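Local coordinates for beta-1,3-1,4-glucanase (Caldicellulosiruptor sp. F32, PDB 5H4R), which probably hydrolyses mixed-linkage beta-1,3-1,4-glucans such as lichenan, as a family 5 glycoside hydrolase, at residues Q282-S287 against R330-N335; G334-R339 against Y384-S389; N232-L237 against K264-I269. The protein carries 1 engineered substitution. All coordinates share one frame; numbering follows the deposited sequence.

Overall arrangement
The chain folds as a (beta/alpha)8 barrel, and the three contacts follow one another along its second half. Contact 3 comes first: it closes a loop of 26 residues and pairs the beginnings of strands 237-240 and 267-272 at the N-terminal end of the barrel. Contact 1, closing 42 residues, joins the loops that follow strands 267-272 and 322-327, beside the glycan pocket. Contact 2 closes 44 more; it shares Gly334 and Asn335 with contact 1 and packs helix 336-352 against helix 385-395. None nests inside another. Contacts 1 and 2 touch, with centres 14 Å apart, whereas contact 3 lies across the chain's centre, its nearest atoms about 22 Å from either.

Contact 1 (Q282-S287 against R330-N335); sequences QAPNES and RDKNGN
At the C-terminal rim of the (beta/alpha)8 barrel, where family 5 enzymes bind their substrate, Ala283 and Pro284 of one loop rest against Arg330 and Lys332 of the next. The first loop turns through a type I beta turn from Ala283 to Glu286; proline suits its second position because the ring holds phi near the value such a turn needs. The extended chain of Lys332 crosses Pro284 at a slant. Its CG lies 3.9 Å from Pro284 CB, and at the far end NZ gives a hydrogen bond of 2.7 Å to Gln282 O, approaching at a C=O...N angle of 144°. Phe279 O, Val290 O and Ser289 OG also accept from NZ: backbone carbonyls and a serine hydroxyl gather round the buried ammonium, which a long lysine chain can carry to them. The Arg330 chain bends at chi3 before its guanidinium meets Ala283 and Pro284. One face of this group carries Ala283 CA, 3.4 Å above the plane, and Pro284 CD, both offset toward the rim. Alanine suits the place, its single methyl also touching NH1. NH1 bonds to the carbonyl O of Leu281, a pocket residue, and the Arg330 side chain is about 7 Å from a bound glucose unit; the contact is thus consistent with a second shell to the sugar site. Within the second loop, Asp331 OD1 accepts from Gly334 N in an Asx motif, and Lys332 N donates to Asn335 OD1 over 2.9 Å, meeting that oxygen from above its carbonyl plane.

Contact 2 (G334-R339 against Y384-S389); sequences GNLQSR and YPEIVS
Helices 336-352 and 385-395, two of those wrapped around the outside of the (beta/alpha)8 barrel, meet near their N-terminal ends through Leu336, Arg339, Tyr384 and Ile387, with Tyr384 at the N-cap position of the second. One part of the contact is a cation-pi interaction. Arg339 brings NH2 over the centre of the Tyr384 ring, 3.2 Å above its plane, while CZ stands 4.5 Å from the ring centroid. The two flat groups are turned 83° against each other, so the guanidinium comes down edge first onto the face of the ring. One face of that same guanidinium is covered by Ile387, whose CD1 sits 3.6 Å from Arg339 CZ, over the middle of the group. Arginine fits here because its flat, charged end can take an aromatic face at its edge and a methyl on its face at once; NH1, meanwhile, is hydrogen-bonded to Ala329 O. Leu336 sends its two methyls to different neighbours. CD1 lies 3.7 Å from Tyr384 CD1 and 4.0 Å from Ile387 CG1, and CD2 rests against the carboxylate end of Glu386 at OE1. The charge of Glu386 is met elsewhere, in a salt bridge from OE2 to Arg22, the first modelled residue. An alanine in place of Tyr384 would probably leave Arg339 NH2 without its aromatic face and open a gap beside Leu336 CD1. The arrangement joins the last two helices in the outer layer of a (beta/alpha)8 barrel, those following strands 322-327 and 356-361.

Contact 3 (N232-L237 against K264-I269); sequences NVSRYL and KNRIII
Leu237 and Ile267 form a parallel beta bridge, their CA atoms 5.0 Å apart, where the backbones of 234-237 and 265-268 run in roughly the same direction. Leu237 makes both backbone bonds: its N donates to Arg266 O, and its O accepts from Ile268 N over 2.7 Å in a nearly straight bond (174° at the hydrogen). One residue thus bonds to the two that flank its partner, the standard pattern of parallel strands. Just before the bridge, Arg266 lies over Tyr236. The arginine turns at chi2 (-71°), which brings CD over the centre of the tyrosine ring in a CH-pi contact, 3.5 Å above the plane. Beyond CD the guanidinium continues flat on the tyrosine, the two planes 1° apart and the centres 4.5 Å apart, displaced so that Tyr236 CE1 lies under the rim of the charged group. From this position NH1 donates 2.7 Å to Ser234 O, coming from above that carbonyl plane, in a bent bond which, with the flat stacking, would restrict rotation of the guanidinium. An arginine suits the place because it offers an aliphatic chain to the ring and an N-H to the backbone. Tyr236 OH and Asn265 O share a water, which donates to the carbonyl at 3.0 Å. Ile267 CD1 meets Leu237 CB at 4.1 Å on their shared face of the sheet; Ile268, the next residue along the strand, instead turns CD1 to Tyr236 CB. The pairing joins strands 237-240 and 267-272 at the N-terminal end of the barrel, with Leu237 against Phe221 of helix 205-226 and Phe183 of strand 181-184, and Tyr236 against helix 39-47, its ring stacked on Phe43.

Contact 1 (Q282-S287 against R330-N335)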
ATOM      1  N   GLN A 282      -6.085  13.928  -8.172  1.00  8.55           N
ATOM      2  CA  GLN A 282      -7.219  14.832  -8.296  1.00 10.50           C
ATOM      3  C   GLN A 282      -8.025  14.505  -9.548  1.00  8.56           C
ATOM      4  O   GLN A 282      -7.468  14.219 -10.609  1.00  9.97           O
ATOM      5  CB  GLN A 282      -6.743  16.290  -8.337  1.00  8.55           C
ATOM      6  CG  GLN A 282      -7.869  17.269  -8.229  1.00 11.67           C
ATOM      7  CD  GLN A 282      -7.377  18.686  -7.973  1.00 23.69           C
ATOM      8  OE1 GLN A 282      -6.223  19.010  -8.231  1.00 14.84           O
ATOM      9  NE2 GLN A 282      -8.255  19.534  -7.461  1.00 25.67           N
ATOM     10  N   ALA A 283      -9.353  14.531  -9.415  1.00  8.65           N
ATOM     11  CA  ALA A 283     -10.191  14.135 -10.525  1.00  8.38           C
ATOM     12  C   ALA A 283     -10.107  15.177 -11.626  1.00 11.16           C
ATOM     13  O   ALA A 283      -9.983  16.373 -11.347  1.00 13.20           O
ATOM     14  CB  ALA A 283     -11.648  13.977 -10.096  1.00 13.52           C
ATOM     15  N   PRO A 284     -10.225  14.755 -12.883  1.00 12.85           N
ATOM     16  CA  PRO A 284     -10.004  15.695 -13.983  1.00 15.05           C
ATOM     17  C   PRO A 284     -11.065  16.770 -14.090  1.00 19.24           C
ATOM     18  O   PRO A 284     -10.785  17.822 -14.673  1.00 21.71           O
ATOM     19  CB  PRO A 284      -9.961  14.787 -15.221  1.00 16.50           C
ATOM     20  CG  PRO A 284     -10.629  13.510 -14.810  1.00 18.94           C
ATOM     21  CD  PRO A 284     -10.410  13.365 -13.351  1.00 14.37           C
ATOM     22  N   ASN A 285     -12.246  16.583 -13.524  1.00 14.98           N
ATOM     23  CA  ASN A 285     -13.265  17.636 -13.575  1.00 23.56           C
ATOM     24  C   ASN A 285     -13.272  18.546 -12.343  1.00 30.32           C
ATOM     25  O   ASN A 285     -14.181  19.376 -12.214  1.00 30.94           O
ATOM     26  CB  ASN A 285     -14.652  17.018 -13.763  1.00 36.21           C
ATOM     27  CG  ASN A 285     -15.068  16.157 -12.590  1.00 32.86           C
ATOM     28  OD1 ASN A 285     -14.231  15.530 -11.939  1.00 49.63           O
ATOM     29  ND2 ASN A 285     -16.375  16.113 -12.315  1.00 61.44           N
ATOM     30  N   GLU A 286     -12.295  18.430 -11.447  1.00 18.90           N
ATOM     31  CA  GLU A 286     -12.192  19.330 -10.308  1.00 19.05           C
ATOM     32  C   GLU A 286     -11.236  20.471 -10.655  1.00 27.31           C
ATOM     33  O   GLU A 286     -10.121  20.219 -11.120  1.00 20.73           O
ATOM     34  CB  GLU A 286     -11.711  18.610  -9.046  1.00 17.43           C
ATOM     35  CG  GLU A 286     -11.940  19.564  -7.846  1.00 24.23           C
ATOM     36  CD  GLU A 286     -11.537  18.997  -6.509  1.00 30.32           C
ATOM     37  OE1 GLU A 286     -10.711  18.052  -6.450  1.00 22.44           O
ATOM     38  OE2 GLU A 286     -12.041  19.539  -5.503  1.00 28.31           O
ATOM     39  N   SER A 287     -11.668  21.718 -10.434  1.00 21.73           N
ATOM     40  CA  SER A 287     -10.779  22.866 -10.636  1.00 13.71           C
ATOM     41  C   SER A 287      -9.470  22.635  -9.890  1.00 18.22           C
ATOM     42  O   SER A 287      -9.469  22.249  -8.717  1.00 20.79           O
ATOM     43  CB  SER A 287     -11.432  24.166 -10.141  1.00 17.62           C
ATOM     44  OG  SER A 287     -12.544  24.525 -10.942  1.00 48.35           O
ATOM     45  N   ARG A 330      -4.019   8.530 -12.429  1.00  7.52           N
ATOM     46  CA  ARG A 330      -5.277   8.155 -13.050  1.00  6.73           C
ATOM     47  C   ARG A 330      -5.348   8.715 -14.462  1.00  8.55           C
ATOM     48  O   ARG A 330      -4.814   9.782 -14.756  1.00  9.24           O
ATOM     49  CB  ARG A 330      -6.452   8.656 -12.213  1.00  6.99           C
ATOM     50  CG  ARG A 330      -6.567  10.162 -12.140  1.00  9.22           C
ATOM     51  CD  ARG A 330      -7.532  10.620 -11.033  1.00 12.44           C
ATOM     52  NE  ARG A 330      -8.932  10.318 -11.346  1.00 10.24           N
ATOM     53  CZ  ARG A 330      -9.941  10.536 -10.503  1.00  8.90           C
ATOM     54  NH1 ARG A 330      -9.700  11.023  -9.285  1.00  9.75           N
ATOM     55  NH2 ARG A 330     -11.195  10.271 -10.860  1.00  9.55           N
ATOM     56  N   ASP A 331      -6.020   7.980 -15.341  1.00  9.17           N
ATOM     57  CA  ASP A 331      -6.205   8.476 -16.691  1.00  7.81           C
ATOM     58  C   ASP A 331      -7.040   9.749 -16.680  1.00  8.43           C
ATOM     59  O   ASP A 331      -8.065   9.834 -16.005  1.00  9.51           O
ATOM     60  CB  ASP A 331      -6.865   7.416 -17.563  1.00  7.71           C
ATOM     61  CG  ASP A 331      -7.191   7.923 -18.952  1.00 15.51           C
ATOM     62  OD1 ASP A 331      -6.298   8.447 -19.641  1.00 13.99           O
ATOM     63  OD2 ASP A 331      -8.363   7.822 -19.334  1.00 24.50           O
ATOM     64  N   LYS A 332      -6.594  10.744 -17.447  1.00  9.07           N
ATOM     65  CA  LYS A 332      -7.323  12.004 -17.626  1.00  9.91           C
ATOM     66  C   LYS A 332      -7.448  12.235 -19.115  1.00 12.33           C
ATOM     67  O   LYS A 332      -6.591  12.853 -19.743  1.00 11.97           O
ATOM     68  CB  LYS A 332      -6.644  13.173 -16.936  1.00  9.12           C
ATOM     69  CG  LYS A 332      -6.592  12.930 -15.448  1.00  7.98           C
ATOM     70  CD  LYS A 332      -5.968  14.092 -14.665  1.00 11.52           C
ATOM     71  CE  LYS A 332      -6.186  13.901 -13.200  1.00 13.01           C
ATOM     72  NZ  LYS A 332      -5.659  15.038 -12.404  1.00 12.70           N
ATOM     73  N   ASN A 333      -8.522  11.716 -19.674  1.00 10.57           N
ATOM     74  CA  ASN A 333      -8.850  11.956 -21.074  1.00 10.19           C
ATOM     75  C   ASN A 333      -7.698  11.584 -21.998  1.00 10.62           C
ATOM     76  O   ASN A 333      -7.407  12.288 -22.968  1.00 11.45           O
ATOM     77  CB  ASN A 333      -9.247  13.399 -21.281  1.00 13.42           C
ATOM     78  CG  ASN A 333     -10.376  13.825 -20.352  1.00 17.11           C
ATOM     79  OD1 ASN A 333     -10.180  14.678 -19.490  1.00 24.10           O
ATOM     80  ND2 ASN A 333     -11.552  13.234 -20.521  1.00 16.02           N
ATOM     81  N   GLY A 334      -7.039  10.470 -21.712  1.00 11.00           N
ATOM     82  CA  GLY A 334      -6.071   9.933 -22.655  1.00 10.96           C
ATOM     83  C   GLY A 334      -4.669  10.491 -22.576  1.00 10.83           C
ATOM     84  O   GLY A 334      -3.961  10.527 -23.600  1.00 15.01           O
ATOM     85  N   ASN A 335      -4.223  10.872 -21.382  1.00  9.75           N
ATOM     86  CA  ASN A 335      -2.945  11.556 -21.181  1.00 10.03           C
ATOM     87  C   ASN A 335      -1.802  10.557 -21.005  1.00 11.31           C
ATOM     88  O   ASN A 335      -1.044  10.593 -20.040  1.00  9.90           O
ATOM     89  CB  ASN A 335      -3.050  12.513 -19.984  1.00  9.94           C
ATOM     90  CG  ASN A 335      -3.324  11.818 -18.670  1.00 12.83           C
ATOM     91  OD1 ASN A 335      -3.887  10.723 -18.610  1.00  9.46           O
ATOM     92  ND2 ASN A 335      -2.942  12.492 -17.578  1.00  9.37           N
TER

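Contact 2 (G334-R339 against Y384-S389)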
ATOM      1  N   GLY A 334      -7.039  10.470 -21.712  1.00 11.00           N
ATOM      2  CA  GLY A 334      -6.071   9.933 -22.655  1.00 10.96           C
ATOM      3  C   GLY A 334      -4.669  10.491 -22.576  1.00 10.83           C
ATOM      4  O   GLY A 334      -3.961  10.527 -23.600  1.00 15.01           O
ATOM      5  N   ASN A 335      -4.223  10.872 -21.382  1.00  9.75           N
ATOM      6  CA  ASN A 335      -2.945  11.556 -21.181  1.00 10.03           C
ATOM      7  C   ASN A 335      -1.802  10.557 -21.005  1.00 11.31           C
ATOM      8  O   ASN A 335      -1.044  10.593 -20.040  1.00  9.90           O
ATOM      9  CB  ASN A 335      -3.050  12.513 -19.984  1.00  9.94           C
ATOM     10  CG  ASN A 335      -3.324  11.818 -18.670  1.00 12.83           C
ATOM     11  OD1 ASN A 335      -3.887  10.723 -18.610  1.00  9.46           O
ATOM     12  ND2 ASN A 335      -2.942  12.492 -17.578  1.00  9.37           N
ATOM     13  N   LEU A 336      -1.652   9.688 -22.013  1.00  8.52           N
ATOM     14  CA  LEU A 336      -0.754   8.549 -21.877  1.00  9.40           C
ATOM     15  C   LEU A 336       0.697   8.997 -21.772  1.00  9.32           C
ATOM     16  O   LEU A 336       1.435   8.525 -20.907  1.00 10.22           O
ATOM     17  CB  LEU A 336      -0.927   7.599 -23.054  1.00 10.23           C
ATOM     18  CG  LEU A 336      -0.021   6.372 -23.048  1.00 11.61           C
ATOM     19  CD1 LEU A 336      -0.261   5.526 -21.795  1.00 12.24           C
ATOM     20  CD2 LEU A 336      -0.257   5.548 -24.321  1.00 16.40           C
ATOM     21  N   GLN A 337       1.137   9.877 -22.676  1.00 11.46           N
ATOM     22  CA  GLN A 337       2.541  10.277 -22.663  1.00 10.08           C
ATOM     23  C   GLN A 337       2.926  10.860 -21.308  1.00  9.31           C
ATOM     24  O   GLN A 337       4.007  10.560 -20.773  1.00 10.18           O
ATOM     25  CB  GLN A 337       2.809  11.285 -23.780  1.00 14.46           C
ATOM     26  CG  GLN A 337       4.240  11.751 -23.809  1.00  9.74           C
ATOM     27  CD  GLN A 337       5.207  10.625 -24.143  1.00 15.51           C
ATOM     28  OE1 GLN A 337       4.953   9.802 -25.047  1.00 17.45           O
ATOM     29  NE2 GLN A 337       6.340  10.598 -23.444  1.00 18.86           N
ATOM     30  N   SER A 338       2.058  11.702 -20.730  1.00  8.70           N
ATOM     31  CA  SER A 338       2.343  12.240 -19.398  1.00  9.39           C
ATOM     32  C   SER A 338       2.436  11.142 -18.346  1.00  9.09           C
ATOM     33  O   SER A 338       3.308  11.178 -17.470  1.00  9.88           O
ATOM     34  CB  SER A 338       1.274  13.242 -18.971  1.00  8.81           C
ATOM     35  OG  SER A 338       1.342  14.450 -19.710  1.00 11.29           O
ATOM     36  N   ARG A 339       1.506  10.183 -18.370  1.00  7.82           N
ATOM     37  CA  ARG A 339       1.525   9.139 -17.357  1.00  6.14           C
ATOM     38  C   ARG A 339       2.729   8.209 -17.531  1.00  7.67           C
ATOM     39  O   ARG A 339       3.274   7.715 -16.536  1.00  8.54           O
ATOM     40  CB  ARG A 339       0.213   8.374 -17.382  1.00  7.04           C
ATOM     41  CG  ARG A 339      -0.965   9.214 -16.989  1.00  9.63           C
ATOM     42  CD  ARG A 339      -2.093   8.379 -16.442  1.00 15.86           C
ATOM     43  NE  ARG A 339      -2.655   7.525 -17.482  1.00 13.53           N
ATOM     44  CZ  ARG A 339      -3.227   6.333 -17.297  1.00 10.59           C
ATOM     45  NH1 ARG A 339      -3.327   5.768 -16.095  1.00 11.30           N
ATOM     46  NH2 ARG A 339      -3.714   5.698 -18.344  1.00  9.22           N
ATOM     47  N   TYR A 384      -2.355  -0.481 -20.911  1.00 11.22           N
ATOM     48  CA  TYR A 384      -1.314   0.542 -20.927  1.00 10.03           C
ATOM     49  C   TYR A 384       0.043  -0.126 -20.745  1.00 11.09           C
ATOM     50  O   TYR A 384       0.726   0.084 -19.743  1.00 12.57           O
ATOM     51  CB  TYR A 384      -1.569   1.575 -19.834  1.00 12.05           C
ATOM     52  CG  TYR A 384      -2.861   2.303 -20.037  1.00 10.04           C
ATOM     53  CD1 TYR A 384      -3.011   3.152 -21.115  1.00 13.09           C
ATOM     54  CD2 TYR A 384      -3.931   2.157 -19.150  1.00 10.55           C
ATOM     55  CE1 TYR A 384      -4.182   3.815 -21.334  1.00 14.53           C
ATOM     56  CE2 TYR A 384      -5.125   2.814 -19.362  1.00 11.82           C
ATOM     57  CZ  TYR A 384      -5.247   3.655 -20.445  1.00 14.38           C
ATOM     58  OH  TYR A 384      -6.405   4.353 -20.714  1.00 18.92           O
ATOM     59  N   PRO A 385       0.448  -0.970 -21.689  1.00 12.13           N
ATOM     60  CA  PRO A 385       1.772  -1.602 -21.573  1.00 12.34           C
ATOM     61  C   PRO A 385       2.904  -0.586 -21.535  1.00 10.85           C
ATOM     62  O   PRO A 385       3.978  -0.876 -20.983  1.00 11.94           O
ATOM     63  CB  PRO A 385       1.842  -2.491 -22.816  1.00 12.95           C
ATOM     64  CG  PRO A 385       0.904  -1.855 -23.795  1.00 14.29           C
ATOM     65  CD  PRO A 385      -0.215  -1.263 -22.963  1.00 11.90           C
ATOM     66  N   GLU A 386       2.692   0.605 -22.095  1.00 10.52           N
ATOM     67  CA  GLU A 386       3.724   1.636 -22.081  1.00 10.43           C
ATOM     68  C   GLU A 386       4.043   2.092 -20.661  1.00 10.01           C
ATOM     69  O   GLU A 386       5.197   2.416 -20.351  1.00 12.26           O
ATOM     70  CB  GLU A 386       3.289   2.820 -22.921  1.00 12.92           C
ATOM     71  CG  GLU A 386       2.971   2.452 -24.387  1.00 13.26           C
ATOM     72  CD  GLU A 386       1.513   2.059 -24.658  1.00 13.84           C
ATOM     73  OE1 GLU A 386       0.697   1.877 -23.719  1.00 12.09           O
ATOM     74  OE2 GLU A 386       1.199   1.937 -25.868  1.00 16.02           O
ATOM     75  N   ILE A 387       3.024   2.187 -19.804  1.00  9.10           N
ATOM     76  CA  ILE A 387       3.248   2.569 -18.414  1.00 10.69           C
ATOM     77  C   ILE A 387       4.013   1.467 -17.704  1.00 11.33           C
ATOM     78  O   ILE A 387       4.944   1.726 -16.940  1.00 10.55           O
ATOM     79  CB  ILE A 387       1.912   2.883 -17.711  1.00  9.60           C
ATOM     80  CG1 ILE A 387       1.239   4.118 -18.331  1.00  9.53           C
ATOM     81  CG2 ILE A 387       2.116   3.084 -16.218  1.00 10.91           C
ATOM     82  CD1 ILE A 387      -0.143   4.492 -17.757  1.00 12.06           C
ATOM     83  N   VAL A 388       3.630   0.210 -17.941  1.00 10.79           N
ATOM     84  CA  VAL A 388       4.327  -0.911 -17.315  1.00 10.15           C
ATOM     85  C   VAL A 388       5.784  -0.922 -17.752  1.00  9.77           C
ATOM     86  O   VAL A 388       6.696  -0.993 -16.924  1.00 11.43           O
ATOM     87  CB  VAL A 388       3.623  -2.238 -17.637  1.00 10.96           C
ATOM     88  CG1 VAL A 388       4.406  -3.408 -17.071  1.00 12.10           C
ATOM     89  CG2 VAL A 388       2.195  -2.236 -17.063  1.00 13.27           C
ATOM     90  N   SER A 389       6.022  -0.788 -19.059  1.00 11.67           N
ATOM     91  CA  SER A 389       7.386  -0.812 -19.573  1.00 12.47           C
ATOM     92  C   SER A 389       8.200   0.350 -19.031  1.00 11.56           C
ATOM     93  O   SER A 389       9.411   0.210 -18.786  1.00 13.58           O
ATOM     94  CB  SER A 389       7.374  -0.769 -21.097  1.00 13.48           C
ATOM     95  OG  SER A 389       6.857  -1.970 -21.604  1.00 18.24           O
TER

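Contact 3 (N232-L237 against K264-I269)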
ATOM      1  N   ASN A 232       6.480 -15.886  11.936  1.00 10.22           N
ATOM      2  CA  ASN A 232       6.029 -14.551  12.316  1.00  9.47           C
ATOM      3  C   ASN A 232       6.962 -13.889  13.317  1.00 11.98           C
ATOM      4  O   ASN A 232       6.842 -12.673  13.529  1.00 13.92           O
ATOM      5  CB  ASN A 232       4.607 -14.584  12.887  1.00 10.67           C
ATOM      6  CG  ASN A 232       3.573 -15.043  11.873  1.00 12.20           C
ATOM      7  OD1 ASN A 232       3.751 -14.882  10.671  1.00  9.46           O
ATOM      8  ND2 ASN A 232       2.484 -15.621  12.365  1.00 13.31           N
ATOM      9  N   VAL A 233       7.894 -14.634  13.918  1.00 13.59           N
ATOM     10  CA  VAL A 233       8.831 -14.020  14.859  1.00 12.82           C
ATOM     11  C   VAL A 233       9.819 -13.100  14.160  1.00 14.61           C
ATOM     12  O   VAL A 233      10.341 -12.172  14.798  1.00 19.34           O
ATOM     13  CB  VAL A 233       9.588 -15.090  15.665  1.00 15.21           C
ATOM     14  CG1 VAL A 233       8.623 -15.972  16.416  1.00 16.34           C
ATOM     15  CG2 VAL A 233      10.497 -15.921  14.767  1.00 23.36           C
ATOM     16  N   SER A 234      10.075 -13.299  12.854  1.00 14.47           N
ATOM     17  CA  SER A 234      11.103 -12.544  12.139  1.00 18.36           C
ATOM     18  C   SER A 234      10.644 -11.959  10.803  1.00 15.52           C
ATOM     19  O   SER A 234      11.438 -11.282  10.137  1.00 13.18           O
ATOM     20  CB  SER A 234      12.315 -13.446  11.889  1.00 22.65           C
ATOM     21  OG  SER A 234      11.879 -14.656  11.294  1.00 26.19           O
ATOM     22  N   ARG A 235       9.419 -12.247  10.379  1.00 10.95           N
ATOM     23  CA  ARG A 235       8.850 -11.702   9.151  1.00 12.93           C
ATOM     24  C   ARG A 235       8.957 -10.183   9.127  1.00  9.53           C
ATOM     25  O   ARG A 235       8.843  -9.522  10.162  1.00 11.22           O
ATOM     26  CB  ARG A 235       7.373 -12.137   9.102  1.00 20.14           C
ATOM     27  CG  ARG A 235       6.544 -11.646   7.985  1.00 25.88           C
ATOM     28  CD  ARG A 235       5.111 -12.158   8.065  1.00 12.41           C
ATOM     29  NE  ARG A 235       4.965 -13.557   8.443  1.00 10.46           N
ATOM     30  CZ  ARG A 235       5.280 -14.589   7.673  1.00 10.49           C
ATOM     31  NH1 ARG A 235       5.822 -14.393   6.480  1.00 11.26           N
ATOM     32  NH2 ARG A 235       5.130 -15.824   8.127  1.00 10.91           N
ATOM     33  N   TYR A 236       9.146  -9.619   7.934  1.00  7.93           N
ATOM     34  CA  TYR A 236       9.087  -8.165   7.794  1.00  8.69           C
ATOM     35  C   TYR A 236       7.655  -7.676   7.943  1.00 11.54           C
ATOM     36  O   TYR A 236       6.715  -8.294   7.438  1.00  9.06           O
ATOM     37  CB  TYR A 236       9.641  -7.720   6.438  1.00 10.28           C
ATOM     38  CG  TYR A 236      11.144  -7.803   6.329  1.00 10.87           C
ATOM     39  CD1 TYR A 236      11.765  -8.977   5.908  1.00 11.75           C
ATOM     40  CD2 TYR A 236      11.951  -6.711   6.641  1.00 11.88           C
ATOM     41  CE1 TYR A 236      13.135  -9.066   5.793  1.00 10.36           C
ATOM     42  CE2 TYR A 236      13.332  -6.796   6.545  1.00 11.53           C
ATOM     43  CZ  TYR A 236      13.918  -7.979   6.124  1.00 10.82           C
ATOM     44  OH  TYR A 236      15.282  -8.094   6.022  1.00 12.96           O
ATOM     45  N   LEU A 237       7.503  -6.526   8.607  1.00 10.74           N
ATOM     46  CA  LEU A 237       6.219  -5.924   8.925  1.00  6.59           C
ATOM     47  C   LEU A 237       6.255  -4.462   8.513  1.00  9.94           C
ATOM     48  O   LEU A 237       7.225  -3.764   8.802  1.00 11.82           O
ATOM     49  CB  LEU A 237       5.930  -6.011  10.405  1.00  9.19           C
ATOM     50  CG  LEU A 237       6.093  -7.353  11.085  1.00  9.26           C
ATOM     51  CD1 LEU A 237       5.896  -7.219  12.592  1.00 12.16           C
ATOM     52  CD2 LEU A 237       5.099  -8.345  10.494  1.00 11.56           C
ATOM     53  N   LYS A 264      17.338  -8.122  13.612  1.00 18.41           N
ATOM     54  CA  LYS A 264      17.207  -6.681  13.679  1.00 17.67           C
ATOM     55  C   LYS A 264      16.572  -6.120  12.410  1.00 16.24           C
ATOM     56  O   LYS A 264      16.616  -6.716  11.332  1.00 16.20           O
ATOM     57  CB  LYS A 264      18.574  -6.025  13.870  1.00 24.90           C
ATOM     58  CG  LYS A 264      19.382  -6.534  15.052  1.00 36.15           C
ATOM     59  CD  LYS A 264      20.691  -5.747  15.162  1.00 52.77           C
ATOM     60  CE  LYS A 264      21.569  -6.218  16.317  1.00 49.56           C
ATOM     61  NZ  LYS A 264      22.584  -7.242  15.912  1.00 54.95           N
ATOM     62  N   ASN A 265      15.947  -4.961  12.565  1.00 15.35           N
ATOM     63  CA  ASN A 265      15.594  -4.098  11.438  1.00 14.27           C
ATOM     64  C   ASN A 265      14.584  -4.780  10.509  1.00 13.23           C
ATOM     65  O   ASN A 265      14.788  -4.883   9.307  1.00 13.37           O
ATOM     66  CB  ASN A 265      16.861  -3.689  10.684  1.00 15.23           C
ATOM     67  CG  ASN A 265      16.672  -2.458   9.835  1.00 14.58           C
ATOM     68  OD1 ASN A 265      15.848  -1.594  10.131  1.00 14.40           O
ATOM     69  ND2 ASN A 265      17.458  -2.351   8.775  1.00 15.34           N
ATOM     70  N   ARG A 266      13.476  -5.246  11.085  1.00 12.90           N
ATOM     71  CA  ARG A 266      12.457  -5.981  10.349  1.00 12.50           C
ATOM     72  C   ARG A 266      11.168  -5.180  10.224  1.00 11.52           C
ATOM     73  O   ARG A 266      10.153  -5.734   9.807  1.00 11.54           O
ATOM     74  CB  ARG A 266      12.193  -7.350  11.017  1.00 13.61           C
ATOM     75  CG  ARG A 266      13.362  -8.342  10.928  1.00 14.85           C
ATOM     76  CD  ARG A 266      13.540  -8.846   9.497  1.00 15.23           C
ATOM     77  NE  ARG A 266      14.746  -9.632   9.234  1.00 18.85           N
ATOM     78  CZ  ARG A 266      14.777 -10.889   8.809  1.00 23.54           C
ATOM     79  NH1 ARG A 266      13.670 -11.597   8.607  1.00 25.36           N
ATOM     80  NH2 ARG A 266      15.945 -11.449   8.578  1.00 32.16           N
ATOM     81  N   ILE A 267      11.188  -3.887  10.569  1.00 11.22           N
ATOM     82  CA  ILE A 267      10.028  -3.009  10.434  1.00 10.38           C
ATOM     83  C   ILE A 267      10.272  -2.085   9.250  1.00  9.93           C
ATOM     84  O   ILE A 267      11.296  -1.391   9.195  1.00 10.38           O
ATOM     85  CB  ILE A 267       9.762  -2.191  11.713  1.00 11.06           C
ATOM     86  CG1 ILE A 267       9.610  -3.089  12.951  1.00 16.62           C
ATOM     87  CG2 ILE A 267       8.537  -1.306  11.513  1.00 12.25           C
ATOM     88  CD1 ILE A 267       8.532  -4.075  12.866  1.00 16.91           C
ATOM     89  N   ILE A 268       9.327  -2.080   8.311  1.00  9.71           N
ATOM     90  CA  ILE A 268       9.389  -1.284   7.088  1.00  8.03           C
ATOM     91  C   ILE A 268       8.410  -0.129   7.233  1.00  9.11           C
ATOM     92  O   ILE A 268       7.268  -0.334   7.653  1.00  8.74           O
ATOM     93  CB  ILE A 268       9.027  -2.129   5.851  1.00  9.11           C
ATOM     94  CG1 ILE A 268      10.018  -3.295   5.673  1.00  9.06           C
ATOM     95  CG2 ILE A 268       8.968  -1.264   4.613  1.00 10.23           C
ATOM     96  CD1 ILE A 268       9.636  -4.249   4.581  1.00 10.37           C
ATOM     97  N   ILE A 269       8.851   1.073   6.887  1.00  8.86           N
ATOM     98  CA  ILE A 269       7.964   2.236   6.899  1.00  7.71           C
ATOM     99  C   ILE A 269       7.107   2.203   5.641  1.00  7.05           C
ATOM    100  O   ILE A 269       7.635   2.060   4.537  1.00 10.04           O
ATOM    101  CB  ILE A 269       8.769   3.538   6.956  1.00  9.26           C
ATOM    102  CG1 ILE A 269       9.716   3.578   8.146  1.00 12.98           C
ATOM    103  CG2 ILE A 269       7.827   4.764   6.990  1.00 11.85           C
ATOM    104  CD1 ILE A 269       9.076   3.382   9.465  1.00 13.89           C
TER
HETATM  105  O   HOH W   1      16.656  -6.962   8.173  1.00 13.48           O